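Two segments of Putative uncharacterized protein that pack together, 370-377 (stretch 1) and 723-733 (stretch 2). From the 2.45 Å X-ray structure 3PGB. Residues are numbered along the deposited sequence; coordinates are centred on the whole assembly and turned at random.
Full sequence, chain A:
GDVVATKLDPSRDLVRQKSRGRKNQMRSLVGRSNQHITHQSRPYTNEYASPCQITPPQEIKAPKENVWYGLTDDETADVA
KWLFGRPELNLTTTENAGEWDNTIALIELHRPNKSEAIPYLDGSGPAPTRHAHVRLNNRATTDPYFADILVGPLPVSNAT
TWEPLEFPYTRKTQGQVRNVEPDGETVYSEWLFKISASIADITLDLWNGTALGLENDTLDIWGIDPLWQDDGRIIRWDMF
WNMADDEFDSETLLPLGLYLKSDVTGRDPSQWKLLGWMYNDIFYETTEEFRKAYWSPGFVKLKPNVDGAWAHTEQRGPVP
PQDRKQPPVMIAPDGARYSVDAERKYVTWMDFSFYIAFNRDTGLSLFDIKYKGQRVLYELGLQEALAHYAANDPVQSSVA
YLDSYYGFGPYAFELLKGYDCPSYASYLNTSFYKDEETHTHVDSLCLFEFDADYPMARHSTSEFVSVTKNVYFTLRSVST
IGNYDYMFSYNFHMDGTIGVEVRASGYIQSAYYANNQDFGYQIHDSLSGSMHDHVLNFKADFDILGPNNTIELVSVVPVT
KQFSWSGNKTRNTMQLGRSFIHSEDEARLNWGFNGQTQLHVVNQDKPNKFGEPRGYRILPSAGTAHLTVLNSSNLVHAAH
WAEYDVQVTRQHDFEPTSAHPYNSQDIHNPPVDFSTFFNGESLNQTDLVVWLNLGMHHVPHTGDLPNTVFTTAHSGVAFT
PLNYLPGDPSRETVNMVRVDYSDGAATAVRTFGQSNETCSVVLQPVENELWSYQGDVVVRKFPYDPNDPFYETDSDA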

ATOM      1  N   LYS A 370      -3.629   9.218 -22.146  1.00 16.31           N
ATOM      2  CA  LYS A 370      -5.058   9.480 -22.386  1.00 16.95           C
ATOM      3  C   LYS A 370      -5.934   8.384 -21.781  1.00 17.00           C
ATOM      4  O   LYS A 370      -5.492   7.254 -21.621  1.00 17.16           O
ATOM      5  CB  LYS A 370      -5.357   9.608 -23.891  1.00 17.15           C
ATOM      6  CG  LYS A 370      -4.503  10.658 -24.627  1.00 18.12           C
ATOM      7  CD  LYS A 370      -4.780  10.726 -26.132  1.00 18.75           C
ATOM      8  CE  LYS A 370      -6.150  11.325 -26.425  1.00 20.13           C
ATOM      9  NZ  LYS A 370      -6.480  11.391 -27.884  1.00 20.60           N
ATOM     10  N   TYR A 371      -7.173   8.741 -21.440  1.00 17.16           N
ATOM     11  CA  TYR A 371      -8.165   7.791 -20.936  1.00 17.16           C
ATOM     12  C   TYR A 371      -9.497   8.033 -21.644  1.00 17.40           C
ATOM     13  O   TYR A 371      -9.988   9.163 -21.667  1.00 17.35           O
ATOM     14  CB  TYR A 371      -8.344   7.953 -19.428  1.00 17.25           C
ATOM     15  CG  TYR A 371      -9.247   6.905 -18.807  1.00 16.95           C
ATOM     16  CD1 TYR A 371     -10.521   7.229 -18.346  1.00 16.77           C
ATOM     17  CD2 TYR A 371      -8.835   5.585 -18.705  1.00 16.56           C
ATOM     18  CE1 TYR A 371     -11.350   6.263 -17.783  1.00 16.19           C
ATOM     19  CE2 TYR A 371      -9.656   4.617 -18.143  1.00 16.14           C
ATOM     20  CZ  TYR A 371     -10.907   4.964 -17.685  1.00 15.61           C
ATOM     21  OH  TYR A 371     -11.708   3.999 -17.136  1.00 15.35           O
ATOM     22  N   LYS A 372     -10.077   6.971 -22.205  1.00 17.50           N
ATOM     23  CA  LYS A 372     -11.294   7.063 -23.022  1.00 17.88           C
ATOM     24  C   LYS A 372     -11.187   8.176 -24.069  1.00 18.06           C
ATOM     25  O   LYS A 372     -12.098   8.999 -24.235  1.00 18.06           O
ATOM     26  CB  LYS A 372     -12.536   7.242 -22.142  1.00 17.97           C
ATOM     27  CG  LYS A 372     -12.773   6.084 -21.182  1.00 18.70           C
ATOM     28  CD  LYS A 372     -14.047   6.269 -20.361  1.00 19.51           C
ATOM     29  CE  LYS A 372     -14.498   4.945 -19.741  1.00 20.33           C
ATOM     30  NZ  LYS A 372     -15.127   4.007 -20.739  1.00 20.18           N
ATOM     31  N   GLY A 373     -10.047   8.201 -24.756  1.00 18.32           N
ATOM     32  CA  GLY A 373      -9.803   9.158 -25.835  1.00 18.45           C
ATOM     33  C   GLY A 373      -9.495  10.582 -25.403  1.00 18.31           C
ATOM     34  O   GLY A 373      -9.307  11.453 -26.251  1.00 18.80           O
ATOM     35  N   GLN A 374      -9.416  10.817 -24.098  1.00 18.00           N
ATOM     36  CA  GLN A 374      -9.219  12.158 -23.546  1.00 17.92           C
ATOM     37  C   GLN A 374      -7.947  12.195 -22.684  1.00 17.21           C
ATOM     38  O   GLN A 374      -7.704  11.294 -21.883  1.00 17.22           O
ATOM     39  CB  GLN A 374     -10.455  12.549 -22.727  1.00 18.14           C
ATOM     40  CG  GLN A 374     -10.363  13.874 -21.986  1.00 19.85           C
ATOM     41  CD  GLN A 374     -10.138  15.048 -22.923  1.00 21.81           C
ATOM     42  OE1 GLN A 374     -10.891  15.241 -23.884  1.00 21.68           O
ATOM     43  NE2 GLN A 374      -9.093  15.835 -22.652  1.00 22.67           N
ATOM     44  N   ARG A 375      -7.136  13.233 -22.859  1.00 16.52           N
ATOM     45  CA  ARG A 375      -5.886  13.366 -22.116  1.00 15.92           C
ATOM     46  C   ARG A 375      -6.165  13.657 -20.638  1.00 15.38           C
ATOM     47  O   ARG A 375      -7.038  14.462 -20.316  1.00 15.01           O
ATOM     48  CB  ARG A 375      -5.015  14.483 -22.707  1.00 15.77           C
ATOM     49  CG  ARG A 375      -3.670  14.640 -21.994  1.00 16.13           C
ATOM     50  CD  ARG A 375      -2.763  15.676 -22.645  1.00 17.04           C
ATOM     51  NE  ARG A 375      -2.567  15.405 -24.072  1.00 17.46           N
ATOM     52  CZ  ARG A 375      -2.945  16.198 -25.076  1.00 16.75           C
ATOM     53  NH1 ARG A 375      -3.534  17.368 -24.858  1.00 15.84           N
ATOM     54  NH2 ARG A 375      -2.715  15.816 -26.324  1.00 17.55           N
ATOM     55  N   VAL A 376      -5.428  12.985 -19.752  1.00 14.78           N
ATOM     56  CA  VAL A 376      -5.458  13.297 -18.319  1.00 14.35           C
ATOM     57  C   VAL A 376      -4.097  13.800 -17.828  1.00 13.93           C
ATOM     58  O   VAL A 376      -4.041  14.601 -16.904  1.00 13.76           O
ATOM     59  CB  VAL A 376      -5.938  12.099 -17.463  1.00 14.21           C
ATOM     60  CG1 VAL A 376      -6.944  11.256 -18.241  1.00 13.88           C
ATOM     61  CG2 VAL A 376      -4.774  11.262 -16.987  1.00 14.66           C
ATOM     62  N   LEU A 377      -3.015  13.334 -18.449  1.00 13.62           N
ATOM     63  CA  LEU A 377      -1.660  13.780 -18.122  1.00 13.36           C
ATOM     64  C   LEU A 377      -0.838  13.985 -19.393  1.00 13.18           C
ATOM     65  O   LEU A 377      -0.676  13.062 -20.193  1.00 12.95           O
ATOM     66  CB  LEU A 377      -0.964  12.746 -17.235  1.00 13.43           C
ATOM     67  CG  LEU A 377      -1.474  12.556 -15.797  1.00 13.22           C
ATOM     68  CD1 LEU A 377      -1.487  11.088 -15.403  1.00 13.20           C
ATOM     69  CD2 LEU A 377      -0.643  13.367 -14.813  1.00 12.87           C
ATOM     70  N   ASN A 723     -15.436  12.216  -9.395  1.00 15.15           N
ATOM     71  CA  ASN A 723     -16.582  12.836 -10.061  1.00 15.08           C
ATOM     72  C   ASN A 723     -16.355  13.106 -11.549  1.00 15.06           C
ATOM     73  O   ASN A 723     -16.862  14.080 -12.094  1.00 14.76           O
ATOM     74  CB  ASN A 723     -16.976  14.127  -9.343  1.00 15.13           C
ATOM     75  CG  ASN A 723     -17.506  13.878  -7.960  1.00 14.61           C
ATOM     76  OD1 ASN A 723     -18.304  12.969  -7.743  1.00 14.40           O
ATOM     77  ND2 ASN A 723     -17.069  14.691  -7.007  1.00 14.73           N
ATOM     78  N   TYR A 724     -15.612  12.210 -12.193  1.00 15.15           N
ATOM     79  CA  TYR A 724     -15.134  12.393 -13.559  1.00 15.16           C
ATOM     80  C   TYR A 724     -16.057  11.723 -14.558  1.00 15.14           C
ATOM     81  O   TYR A 724     -16.332  12.265 -15.634  1.00 15.12           O
ATOM     82  CB  TYR A 724     -13.745  11.784 -13.672  1.00 15.24           C
ATOM     83  CG  TYR A 724     -13.039  12.044 -14.975  1.00 15.83           C
ATOM     84  CD1 TYR A 724     -12.651  13.329 -15.332  1.00 16.71           C
ATOM     85  CD2 TYR A 724     -12.714  10.997 -15.830  1.00 16.50           C
ATOM     86  CE1 TYR A 724     -11.982  13.570 -16.525  1.00 17.02           C
ATOM     87  CE2 TYR A 724     -12.048  11.226 -17.017  1.00 16.92           C
ATOM     88  CZ  TYR A 724     -11.684  12.517 -17.359  1.00 17.18           C
ATOM     89  OH  TYR A 724     -11.031  12.759 -18.538  1.00 18.37           O
ATOM     90  N   LEU A 725     -16.513  10.527 -14.199  1.00 15.03           N
ATOM     91  CA  LEU A 725     -17.405   9.736 -15.042  1.00 14.90           C
ATOM     92  C   LEU A 725     -18.770   9.621 -14.373  1.00 14.82           C
ATOM     93  O   LEU A 725     -18.890   9.848 -13.167  1.00 14.54           O
ATOM     94  CB  LEU A 725     -16.807   8.342 -15.248  1.00 14.70           C
ATOM     95  CG  LEU A 725     -15.747   8.143 -16.341  1.00 14.99           C
ATOM     96  CD1 LEU A 725     -15.225   9.445 -16.907  1.00 14.09           C
ATOM     97  CD2 LEU A 725     -14.590   7.275 -15.823  1.00 12.81           C
ATOM     98  N   PRO A 726     -19.808   9.259 -15.150  1.00 14.91           N
ATOM     99  CA  PRO A 726     -21.126   9.009 -14.568  1.00 14.82           C
ATOM    100  C   PRO A 726     -21.101   7.899 -13.521  1.00 14.98           C
ATOM    101  O   PRO A 726     -21.880   7.944 -12.573  1.00 14.90           O
ATOM    102  CB  PRO A 726     -21.966   8.566 -15.771  1.00 14.66           C
ATOM    103  CG  PRO A 726     -21.269   9.104 -16.944  1.00 14.92           C
ATOM    104  CD  PRO A 726     -19.817   9.056 -16.608  1.00 14.91           C
ATOM    105  N   GLY A 727     -20.216   6.914 -13.706  1.00 15.10           N
ATOM    106  CA  GLY A 727     -20.101   5.785 -12.786  1.00 15.18           C
ATOM    107  C   GLY A 727     -18.726   5.136 -12.809  1.00 15.28           C
ATOM    108  O   GLY A 727     -17.782   5.684 -13.372  1.00 15.49           O
ATOM    109  N   ASP A 728     -18.623   3.969 -12.176  1.00 15.19           N
ATOM    110  CA  ASP A 728     -17.423   3.138 -12.215  1.00 15.03           C
ATOM    111  C   ASP A 728     -17.223   2.525 -13.611  1.00 14.96           C
ATOM    112  O   ASP A 728     -18.077   1.773 -14.074  1.00 14.87           O
ATOM    113  CB  ASP A 728     -17.551   2.019 -11.174  1.00 15.12           C
ATOM    114  CG  ASP A 728     -16.488   0.936 -11.328  1.00 15.36           C
ATOM    115  OD1 ASP A 728     -15.326   1.266 -11.639  1.00 14.12           O
ATOM    116  OD2 ASP A 728     -16.828  -0.250 -11.132  1.00 15.00           O
ATOM    117  N   PRO A 729     -16.088   2.828 -14.278  1.00 14.87           N
ATOM    118  CA  PRO A 729     -15.856   2.278 -15.616  1.00 15.04           C
ATOM    119  C   PRO A 729     -15.416   0.812 -15.649  1.00 15.39           C
ATOM    120  O   PRO A 729     -15.368   0.226 -16.728  1.00 15.46           O
ATOM    121  CB  PRO A 729     -14.744   3.165 -16.171  1.00 14.82           C
ATOM    122  CG  PRO A 729     -14.013   3.628 -14.994  1.00 14.96           C
ATOM    123  CD  PRO A 729     -14.993   3.721 -13.864  1.00 14.86           C
ATOM    124  N   SER A 730     -15.086   0.231 -14.495  1.00 15.73           N
ATOM    125  CA  SER A 730     -14.701  -1.182 -14.429  1.00 15.97           C
ATOM    126  C   SER A 730     -15.859  -2.104 -14.821  1.00 16.20           C
ATOM    127  O   SER A 730     -15.630  -3.222 -15.281  1.00 16.39           O
ATOM    128  CB  SER A 730     -14.195  -1.555 -13.027  1.00 15.94           C
ATOM    129  OG  SER A 730     -15.253  -2.021 -12.200  1.00 16.41           O
ATOM    130  N   ARG A 731     -17.095  -1.631 -14.649  1.00 16.35           N
ATOM    131  CA  ARG A 731     -18.281  -2.419 -14.992  1.00 16.48           C
ATOM    132  C   ARG A 731     -18.421  -2.673 -16.496  1.00 16.65           C
ATOM    133  O   ARG A 731     -19.286  -3.427 -16.916  1.00 16.78           O
ATOM    134  CB  ARG A 731     -19.551  -1.743 -14.450  1.00 16.38           C
ATOM    135  N   GLU A 732     -17.581  -2.054 -17.315  1.00 16.88           N
ATOM    136  CA  GLU A 732     -17.650  -2.279 -18.751  1.00 17.09           C
ATOM    137  C   GLU A 732     -16.877  -3.520 -19.178  1.00 16.83           C
ATOM    138  O   GLU A 732     -16.980  -3.948 -20.326  1.00 16.91           O
ATOM    139  CB  GLU A 732     -17.186  -1.035 -19.512  1.00 17.51           C
ATOM    140  CG  GLU A 732     -15.685  -0.828 -19.577  1.00 18.72           C
ATOM    141  CD  GLU A 732     -15.301   0.579 -20.030  1.00 20.42           C
ATOM    142  OE1 GLU A 732     -16.091   1.534 -19.835  1.00 21.22           O
ATOM    143  OE2 GLU A 732     -14.196   0.725 -20.584  1.00 21.25           O
ATOM    144  N   THR A 733     -16.134  -4.121 -18.253  1.00 16.63           N
ATOM    145  CA  THR A 733     -15.417  -5.362 -18.547  1.00 16.27           C
ATOM    146  C   THR A 733     -16.355  -6.576 -18.657  1.00 16.25           C
ATOM    147  O   THR A 733     -17.349  -6.690 -17.926  1.00 15.55           O
ATOM    148  CB  THR A 733     -14.321  -5.655 -17.497  1.00 16.26           C
ATOM    149  OG1 THR A 733     -13.461  -6.692 -17.983  1.00 16.71           O
ATOM    150  CG2 THR A 733     -14.923  -6.069 -16.160  1.00 15.60           C
TER
HETATM  151  O   HOH W   1     -11.562  10.877 -20.061  1.00 16.38           O
HETATM  152  O   HOH W   2      -8.975  14.636 -18.691  1.00 17.22           O

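The one direct polar link between the stretches is a salt bridge: K372 NZ donates a hydrogen bond to E732 OE1 across 2.8 Å. K372 sits at a corner of the type I' turn running from Y371 to Q374, with its CA-to-CB bond toward stretch 2. Its chain leaves CA with chi1 m, runs through two t torsions, and bends at chi4 (m) to bring the ammonium to the carboxylate. E732, the last residue of the 3-10 segment 730-732, answers with chi1 p and chi2 t. The glutamate is buried although the lysine is exposed, so the bridge supplies a countercharge where a lone carboxylate would be costly. A long lysine can reach the carboxylate while its aliphatic part packs: K372 CE lies 4.0 Å from P729 CB.

Two waters make the second polar layer, both centred on the hydroxyl of Y724. Water 1 donates to Y371 O at 2.8 Å and lies 2.5 Å from Y724 OH; water 2 donates to R375 O at 2.5 Å and lies 2.8 Å from the same Y724 OH. The phenol thus reaches two backbone carbonyls of the hairpin without touching either directly, and tyrosine fits because it carries a hydroxyl at the far end of a rigid apolar ring.

Around these polar contacts the packing is built on Y371, buried and held with chi1 t. Its ring is met at the edge by three side chains: Y371 CE1 lies 3.9 Å from L725 CD2, Y371 CD1 is 4.5 Å from Y724 CE2, and Y371 OH comes within 3.2 Å of P729 CG. The two tyrosines also meet at the edge of the Y724 ring, so neither ring lies flat on the other. Leucine offers a compact branched end to the ring, and proline a rigid apolar surface to both the tyrosine and the lysine. Farther along, Q374 CG passes 3.7 Å from Y724 OH, and V376 CG1 lies 4.4 Å from that same oxygen.

Each partner is shaped locally. In the hairpin, Y371 N donates to Q374 O at 2.6 Å and Q374 N to Y371 O at 3.0 Å, closing the turn that presents Y371 and K372; G373 adopts a positive phi, which favours glycine. In stretch 2, S730 N donates to D728 OD1 at 3.0 Å and S730 OG to D728 OD2 at 2.6 Å, bracing the chain around P729. With 293 Å² buried in total, the contact is small.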